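Local coordinates for putative branched chain amino acid ABC transporter, periplasmic amino acid-binding protein (Brucella ovis, PDB 4XFK) that probably serves as the periplasmic amino-acid-binding component of an ABC transport system for leucine, isoleucine, valine, threonine and alanine, at residues N137-F142 with W168-V172; R141-V145 with I263-P267; F268-A272 with F374-T379. The protein carries 1 engineered substitution. Where two conformers were deposited one is given. Residue numbers count along the deposited sequence, not the author numbering.

Interaction 1: residues N137-F142 with W168-V172; sequences NAAIRF and WGVDV. Engineered in segment 137-142: Arg141 (natural residue His).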
loop_
_atom_site.group_PDB
_atom_site.type_symbol
_atom_site.label_atom_id
_atom_site.label_comp_id
_atom_site.label_asym_id
_atom_site.label_seq_id
_atom_site.Cartn_x
_atom_site.Cartn_y
_atom_site.Cartn_z
ATOM N N ASN A 137 5.780 -3.333 0.792
ATOM C CA ASN A 137 5.472 -4.730 0.531
ATOM C C ASN A 137 5.509 -5.469 1.870
ATOM O O ASN A 137 5.818 -4.861 2.904
ATOM C CB ASN A 137 6.436 -5.320 -0.509
ATOM C CG ASN A 137 7.879 -5.263 -0.062
ATOM O OD1 ASN A 137 8.207 -5.661 1.057
ATOM N ND2 ASN A 137 8.750 -4.749 -0.930
ATOM N N ALA A 138 5.206 -6.762 1.865
ATOM C CA ALA A 138 5.112 -7.503 3.121
ATOM C C ALA A 138 6.386 -7.420 3.955
ATOM O O ALA A 138 6.329 -7.319 5.180
ATOM C CB ALA A 138 4.763 -8.960 2.850
ATOM N N ALA A 139 7.530 -7.468 3.286
ATOM C CA ALA A 139 8.810 -7.439 3.989
ATOM C C ALA A 139 9.038 -6.096 4.669
ATOM O O ALA A 139 9.427 -6.034 5.835
ATOM C CB ALA A 139 9.959 -7.771 3.037
ATOM N N ILE A 140 8.786 -5.016 3.941
ATOM C CA ILE A 140 8.959 -3.688 4.504
ATOM C C ILE A 140 7.989 -3.461 5.671
ATOM O O ILE A 140 8.390 -2.976 6.734
ATOM C CB ILE A 140 8.760 -2.599 3.426
ATOM C CG1 ILE A 140 9.817 -2.740 2.315
ATOM C CG2 ILE A 140 8.776 -1.214 4.058
ATOM C CD1 ILE A 140 9.562 -1.848 1.100
ATOM N N ARG A 141 6.715 -3.806 5.471
ATOM C CA ARG A 141 5.712 -3.626 6.520
ATOM C C ARG A 141 6.118 -4.319 7.820
ATOM O O ARG A 141 6.082 -3.721 8.903
ATOM C CB ARG A 141 4.353 -4.188 6.090
ATOM C CG ARG A 141 3.620 -3.413 5.005
ATOM C CD ARG A 141 3.076 -2.076 5.458
ATOM N NE ARG A 141 2.191 -1.553 4.422
ATOM C CZ ARG A 141 1.535 -0.399 4.498
ATOM N NH1 ARG A 141 1.638 0.363 5.578
ATOM N NH2 ARG A 141 0.775 -0.004 3.486
ATOM N N PHE A 142 6.484 -5.594 7.720
ATOM C CA PHE A 142 6.592 -6.397 8.931
ATOM C C PHE A 142 7.948 -6.375 9.605
ATOM O O PHE A 142 8.029 -6.527 10.817
ATOM C CB PHE A 142 5.911 -7.763 8.772
ATOM C CG PHE A 142 4.428 -7.616 8.764
ATOM C CD1 PHE A 142 3.722 -7.584 9.962
ATOM C CD2 PHE A 142 3.754 -7.340 7.580
ATOM C CE1 PHE A 142 2.360 -7.354 9.975
ATOM C CE2 PHE A 142 2.384 -7.098 7.585
ATOM C CZ PHE A 142 1.691 -7.089 8.782
ATOM N N TRP A 168 -0.907 -12.285 -0.371
ATOM C CA TRP A 168 -0.510 -11.265 0.596
ATOM C C TRP A 168 -0.357 -11.817 2.018
ATOM O O TRP A 168 0.673 -11.616 2.668
ATOM C CB TRP A 168 -1.513 -10.104 0.575
ATOM C CG TRP A 168 -1.469 -9.250 1.810
ATOM C CD1 TRP A 168 -2.450 -9.137 2.757
ATOM C CD2 TRP A 168 -0.399 -8.397 2.238
ATOM N NE1 TRP A 168 -2.061 -8.266 3.741
ATOM C CE2 TRP A 168 -0.806 -7.800 3.452
ATOM C CE3 TRP A 168 0.870 -8.097 1.727
ATOM C CZ2 TRP A 168 0.005 -6.910 4.161
ATOM C CZ3 TRP A 168 1.670 -7.203 2.429
ATOM C CH2 TRP A 168 1.236 -6.624 3.634
ATOM N N GLY A 169 -1.380 -12.507 2.506
ATOM C CA GLY A 169 -1.361 -13.001 3.869
ATOM C C GLY A 169 -0.310 -14.066 4.103
ATOM O O GLY A 169 0.303 -14.129 5.173
ATOM N N VAL A 170 -0.107 -14.917 3.107
ATOM C CA VAL A 170 0.946 -15.917 3.157
ATOM C C VAL A 170 2.308 -15.229 3.262
ATOM O O VAL A 170 3.153 -15.645 4.052
ATOM C CB VAL A 170 0.859 -16.827 1.922
ATOM C CG1 VAL A 170 2.106 -17.700 1.781
ATOM C CG2 VAL A 170 -0.399 -17.684 2.013
ATOM N N ASP A 171 2.508 -14.161 2.489
ATOM C CA ASP A 171 3.767 -13.429 2.560
ATOM C C ASP A 171 3.980 -12.788 3.931
ATOM O O ASP A 171 5.111 -12.749 4.435
ATOM C CB ASP A 171 3.834 -12.338 1.488
ATOM C CG ASP A 171 4.053 -12.881 0.089
ATOM O OD1 ASP A 171 4.496 -14.034 -0.064
ATOM O OD2 ASP A 171 3.799 -12.125 -0.868
ATOM N N VAL A 172 2.911 -12.271 4.537
ATOM C CA VAL A 172 3.040 -11.709 5.877
ATOM C C VAL A 172 3.451 -12.796 6.870
ATOM O O VAL A 172 4.397 -12.615 7.643
ATOM C CB VAL A 172 1.745 -10.999 6.358
ATOM C CG1 VAL A 172 1.887 -10.581 7.822
ATOM C CG2 VAL A 172 1.438 -9.789 5.474
#
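Adjacent helices can meet through a few well-oriented rings, as helix 138-152 and helix 167-184 do. The short axes cross at -50°, with a closest approach of 10.0 Å. Ala138 points its CB at the other helix, Ala138 CA lying 5.4 Å from Val172 CA. The t rotamer of Trp168 carries its indole to Ala138, with Trp168 CZ3 3.6 Å from Ala138 CB; Asp171 CB is 3.8 Å from Ala138 CB. One turn later the m rotamer of Phe142 turns a ring face to Val172 CG1, 3.6 Å from the Phe142 centroid, a CH-pi contact almost along the normal. At the ring's edge, Phe142 CE2 meets Trp168 CH2 at 4.1 Å. CG of the engineered Arg141 lies 4.2 Å from Trp168 CH2, at the indole edge, while its guanidinium pairs with Glu118. Trp168 NE1 donates to Gly219 O and Asp171 OD2 accepts from Leu120 N. Asn137 stands at the N-cap position, and its p rotamer lets OD1 accept the capping hydrogen bond from Ile140 N at 3.0 Å, while ND2 donates to Asp387 OD1. The arrangement is that of neighbouring helices in an alpha/beta lobe of a periplasmic binding protein, joined at their N-terminal turns.

Interaction 2: residues R141-V145 with I263-P267; sequences RFKTV and IVSTP. Engineered in segment 141-145: Arg141 (natural residue His).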
loop_
_atom_site.group_PDB
_atom_site.type_symbol
_atom_site.label_atom_id
_atom_site.label_comp_id
_atom_site.label_asym_id
_atom_site.label_seq_id
_atom_site.Cartn_x
_atom_site.Cartn_y
_atom_site.Cartn_z
ATOM N N ARG A 141 6.715 -3.806 5.471
ATOM C CA ARG A 141 5.712 -3.626 6.520
ATOM C C ARG A 141 6.118 -4.319 7.820
ATOM O O ARG A 141 6.082 -3.721 8.903
ATOM C CB ARG A 141 4.353 -4.188 6.090
ATOM C CG ARG A 141 3.620 -3.413 5.005
ATOM C CD ARG A 141 3.076 -2.076 5.458
ATOM N NE ARG A 141 2.191 -1.553 4.422
ATOM C CZ ARG A 141 1.535 -0.399 4.498
ATOM N NH1 ARG A 141 1.638 0.363 5.578
ATOM N NH2 ARG A 141 0.775 -0.004 3.486
ATOM N N PHE A 142 6.484 -5.594 7.720
ATOM C CA PHE A 142 6.592 -6.397 8.931
ATOM C C PHE A 142 7.948 -6.375 9.605
ATOM O O PHE A 142 8.029 -6.527 10.817
ATOM C CB PHE A 142 5.911 -7.763 8.772
ATOM C CG PHE A 142 4.428 -7.616 8.764
ATOM C CD1 PHE A 142 3.722 -7.584 9.962
ATOM C CD2 PHE A 142 3.754 -7.340 7.580
ATOM C CE1 PHE A 142 2.360 -7.354 9.975
ATOM C CE2 PHE A 142 2.384 -7.098 7.585
ATOM C CZ PHE A 142 1.691 -7.089 8.782
ATOM N N LYS A 143 9.003 -6.099 8.848
ATOM C CA LYS A 143 10.291 -5.789 9.449
ATOM C C LYS A 143 10.180 -4.494 10.240
ATOM O O LYS A 143 10.559 -4.424 11.409
ATOM C CB LYS A 143 11.359 -5.620 8.371
ATOM C CG LYS A 143 12.623 -4.955 8.891
ATOM C CD LYS A 143 13.558 -4.520 7.766
ATOM C CE LYS A 143 13.084 -3.244 7.064
ATOM N NZ LYS A 143 12.186 -3.514 5.905
ATOM N N THR A 144 9.646 -3.450 9.597
ATOM C CA THR A 144 9.586 -2.154 10.269
ATOM C C THR A 144 8.668 -2.146 11.489
ATOM O O THR A 144 9.031 -1.568 12.512
ATOM C CB THR A 144 9.259 -0.960 9.322
ATOM O OG1 THR A 144 7.980 -1.149 8.707
ATOM C CG2 THR A 144 10.327 -0.790 8.241
ATOM N N VAL A 145 7.498 -2.780 11.401
ATOM C CA VAL A 145 6.598 -2.752 12.548
ATOM C C VAL A 145 7.226 -3.464 13.746
ATOM O O VAL A 145 7.175 -2.968 14.878
ATOM C CB VAL A 145 5.163 -3.280 12.225
ATOM C CG1 VAL A 145 5.101 -4.810 12.174
ATOM C CG2 VAL A 145 4.170 -2.726 13.227
ATOM N N ILE A 263 -0.571 -1.148 17.123
ATOM C CA ILE A 263 0.545 -0.617 16.357
ATOM C C ILE A 263 0.349 -0.804 14.855
ATOM O O ILE A 263 -0.209 -1.809 14.401
ATOM C CB ILE A 263 1.869 -1.334 16.772
ATOM C CG1 ILE A 263 2.043 -1.364 18.299
ATOM C CG2 ILE A 263 3.092 -0.696 16.117
ATOM C CD1 ILE A 263 2.228 0.008 18.925
ATOM N N VAL A 264 0.818 0.167 14.083
ATOM C CA VAL A 264 0.826 0.063 12.625
ATOM C C VAL A 264 2.117 0.699 12.115
ATOM O O VAL A 264 2.654 1.605 12.752
ATOM C CB VAL A 264 -0.423 0.752 12.004
ATOM C CG1 VAL A 264 -0.354 2.271 12.154
ATOM C CG2 VAL A 264 -0.631 0.352 10.537
ATOM N N SER A 265 2.637 0.198 10.997
ATOM C CA SER A 265 3.753 0.838 10.306
ATOM C C SER A 265 3.282 1.212 8.908
ATOM O O SER A 265 2.770 0.355 8.176
ATOM C CB SER A 265 4.948 -0.102 10.222
ATOM O OG SER A 265 6.021 0.560 9.572
ATOM N N THR A 266 3.415 2.493 8.559
ATOM C CA THR A 266 2.932 3.001 7.270
ATOM C C THR A 266 3.896 4.053 6.722
ATOM O O THR A 266 4.785 4.501 7.439
ATOM C CB THR A 266 1.536 3.664 7.376
ATOM O OG1 THR A 266 1.698 5.002 7.843
ATOM C CG2 THR A 266 0.582 2.886 8.262
ATOM N N PRO A 267 3.726 4.458 5.449
ATOM C CA PRO A 267 4.622 5.487 4.907
ATOM C C PRO A 267 4.355 6.911 5.405
ATOM O O PRO A 267 5.007 7.834 4.920
ATOM C CB PRO A 267 4.343 5.433 3.395
ATOM C CG PRO A 267 3.678 4.126 3.152
ATOM C CD PRO A 267 2.913 3.825 4.391
#
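Helix 141-145 runs across strand 263-266 at 124° between N-to-C directions, with the short axes approaching to 7.8 Å. The backbones come nearest at Val145 and Ser265, whose CA atoms are 5.1 Å apart, an approach that the small Ser265 side chain, directed toward the helix, permits; Val145 CB lies 3.8 Å from Ser265 CB. Ser265 then serves in two ways. The t rotamer of Ser265 brings Ser265 OG to 2.7 Å from Thr144 OG1, to which it donates a hydrogen bond, while Thr144 OG1 itself turns back to Ile140 O of its own helix. The carbonyl Ser265 O accepts from NH1 of the engineered Arg141 at 2.8 Å, near the plane of the guanidinium, at its edge; Glu118 forms a salt bridge with NE of the same side chain. Apolar packing takes over toward the start of the strand, where Val145 CG2 rests 3.7 Å from Ile263 CG2. Thus the helix presents polar groups at Arg141 and Thr144 and hydrocarbon at Val145. Strand 263-266 is held between parallel strand 240-243 and antiparallel strand 350-360; helix 138-152 covers one face of this sheet, while Phe142 packs into helix 167-184.

Interaction 3: residues F268-A272 with F374-T379; sequences FNPEA and FLPFKT. With ACT (acetate ion), chain C.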
loop_
_atom_site.group_PDB
_atom_site.type_symbol
_atom_site.label_atom_id
_atom_site.label_comp_id
_atom_site.label_asym_id
_atom_site.label_seq_id
_atom_site.Cartn_x
_atom_site.Cartn_y
_atom_site.Cartn_z
ATOM N N PHE A 268 3.436 7.107 6.345
ATOM C CA PHE A 268 3.016 8.468 6.670
ATOM C C PHE A 268 2.342 8.599 8.035
ATOM O O PHE A 268 1.637 7.694 8.494
ATOM C CB PHE A 268 2.055 8.972 5.586
ATOM C CG PHE A 268 1.446 10.314 5.890
ATOM C CD1 PHE A 268 2.185 11.477 5.739
ATOM C CD2 PHE A 268 0.137 10.411 6.336
ATOM C CE1 PHE A 268 1.625 12.724 6.025
ATOM C CE2 PHE A 268 -0.428 11.654 6.624
ATOM C CZ PHE A 268 0.320 12.800 6.468
ATOM N N ASN A 269 2.546 9.745 8.671
ATOM C CA ASN A 269 1.699 10.156 9.773
ATOM C C ASN A 269 1.694 11.681 9.750
ATOM O O ASN A 269 2.726 12.285 9.484
ATOM C CB ASN A 269 2.236 9.602 11.104
ATOM C CG ASN A 269 1.413 10.039 12.293
ATOM O OD1 ASN A 269 1.503 11.183 12.726
ATOM N ND2 ASN A 269 0.612 9.127 12.837
ATOM N N PRO A 270 0.537 12.311 10.002
ATOM C CA PRO A 270 0.475 13.778 9.945
ATOM C C PRO A 270 1.520 14.500 10.804
ATOM O O PRO A 270 1.918 15.606 10.439
ATOM C CB PRO A 270 -0.925 14.090 10.477
ATOM C CG PRO A 270 -1.726 12.885 10.150
ATOM C CD PRO A 270 -0.789 11.709 10.236
ATOM N N GLU A 271 1.933 13.900 11.922
ATOM C CA GLU A 271 2.881 14.528 12.851
ATOM C C GLU A 271 4.301 14.000 12.722
ATOM O O GLU A 271 5.149 14.313 13.558
ATOM C CB GLU A 271 2.492 14.256 14.301
ATOM C CG GLU A 271 1.096 14.595 14.711
ATOM C CD GLU A 271 0.851 14.202 16.156
ATOM O OE1 GLU A 271 -0.063 13.391 16.403
ATOM O OE2 GLU A 271 1.585 14.692 17.043
ATOM N N ALA A 272 4.563 13.173 11.717
ATOM C CA ALA A 272 5.856 12.500 11.642
ATOM C C ALA A 272 6.947 13.324 10.976
ATOM O O ALA A 272 8.126 13.047 11.168
ATOM C CB ALA A 272 5.724 11.140 10.973
ATOM N N PHE A 374 -3.483 7.856 15.707
ATOM C CA PHE A 374 -2.181 7.254 15.498
ATOM C C PHE A 374 -1.071 8.245 15.802
ATOM O O PHE A 374 -0.992 9.309 15.203
ATOM C CB PHE A 374 -2.106 6.686 14.080
ATOM C CG PHE A 374 -3.012 5.507 13.889
ATOM C CD1 PHE A 374 -4.331 5.677 13.493
ATOM C CD2 PHE A 374 -2.562 4.222 14.173
ATOM C CE1 PHE A 374 -5.182 4.580 13.356
ATOM C CE2 PHE A 374 -3.407 3.132 14.031
ATOM C CZ PHE A 374 -4.716 3.313 13.623
ATOM N N LEU A 375 -0.228 7.886 16.765
ATOM C CA LEU A 375 0.862 8.735 17.224
ATOM C C LEU A 375 2.167 8.092 16.773
ATOM O O LEU A 375 2.433 6.939 17.109
ATOM C CB LEU A 375 0.839 8.815 18.750
ATOM C CG LEU A 375 1.927 9.669 19.405
ATOM C CD1 LEU A 375 1.588 11.138 19.274
ATOM C CD2 LEU A 375 2.119 9.281 20.875
ATOM N N PRO A 376 2.983 8.827 16.000
ATOM C CA PRO A 376 4.249 8.257 15.525
ATOM C C PRO A 376 5.277 8.146 16.649
ATOM O O PRO A 376 5.349 9.046 17.489
ATOM C CB PRO A 376 4.717 9.278 14.482
ATOM C CG PRO A 376 4.132 10.576 14.937
ATOM C CD PRO A 376 2.822 10.243 15.609
ATOM N N PHE A 377 6.059 7.066 16.669
ATOM C CA PHE A 377 7.124 6.944 17.669
ATOM C C PHE A 377 8.493 6.550 17.106
ATOM O O PHE A 377 9.492 6.609 17.823
ATOM C CB PHE A 377 6.720 6.025 18.832
ATOM C CG PHE A 377 6.476 4.591 18.440
ATOM C CD1 PHE A 377 7.532 3.697 18.320
ATOM C CD2 PHE A 377 5.183 4.124 18.231
ATOM C CE1 PHE A 377 7.308 2.375 17.974
ATOM C CE2 PHE A 377 4.959 2.807 17.886
ATOM C CZ PHE A 377 6.019 1.926 17.773
ATOM N N LYS A 378 8.541 6.151 15.838
ATOM C CA LYS A 378 9.801 5.789 15.195
ATOM C C LYS A 378 9.678 5.953 13.690
ATOM O O LYS A 378 8.734 5.457 13.086
ATOM C CB LYS A 378 10.191 4.340 15.525
ATOM C CG LYS A 378 11.426 3.824 14.785
ATOM C CD LYS A 378 12.683 4.584 15.192
ATOM C CE LYS A 378 13.910 4.046 14.472
ATOM N NZ LYS A 378 15.149 4.805 14.811
ATOM N N THR A 379 10.632 6.650 13.086
ATOM C CA THR A 379 10.693 6.739 11.633
ATOM C C THR A 379 11.974 6.091 11.146
ATOM O O THR A 379 13.066 6.430 11.605
ATOM C CB THR A 379 10.653 8.190 11.140
ATOM O OG1 THR A 379 9.381 8.763 11.453
ATOM C CG2 THR A 379 10.870 8.245 9.632
HETATM C C ACT C . 8.572 10.198 14.814
HETATM O O ACT C . 9.179 10.016 15.896
HETATM O OXT ACT C . 8.540 9.210 14.047
HETATM C CH3 ACT C . 7.913 11.503 14.466
#
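The Pro376 ring packs against the turn formed by residues 269-272, touched by three of its side chains: Pro376 CD is 3.3 Å from Asn269 OD1, Pro376 CG 4.1 Å from Glu271 CB, and Pro376 CB 4.1 Å from Ala272 CB. The turn is type I, closed by Ala272 N to Asn269 O at 3.0 Å, and Asn269 adds an Asx turn, OD1 accepting from Glu271 N at 2.9 Å. In strand 373-380, Phe374 O accepts from Asn269 ND2 at 2.9 Å; Gln357 OE1 also accepts from ND2. Glu271 OE1 takes its hydrogen bond from Arg364 N. Beyond the classic beta bulge at Phe377 and Lys378, Thr379 OG1 donates to OXT of an acetate ion, probably from the crystallisation liquor, at 2.8 Å; the ion's CH3 lies 3.6 Å from Ala272 CA. One asparagine amide therefore both shapes the loop and joins it to the strand, while the proline ring supplies the apolar surface on which the turn rests.

How the interactions relate
The three contacts trace a path through one lobe of the binding protein, from a pair of helices to a sheet and on to a surface loop. Interactions 1 and 2, with centres 10 Å apart, share Arg141 and Phe142 on helix 138-152, which therefore faces helix 167-184 and strand 263-266 at once. The chain leaves that strand directly into the loop of interaction 3, whose centre is 11 Å from that of interaction 2; both reach the same mixed sheet, and Val264 CG1 packs on Phe374 CD2 at 3.6 Å. Interactions 1 and 3 are 20 Å apart between centres and do not touch. Segments distant in sequence, including the late strand 373-380, thus complete a single lobe.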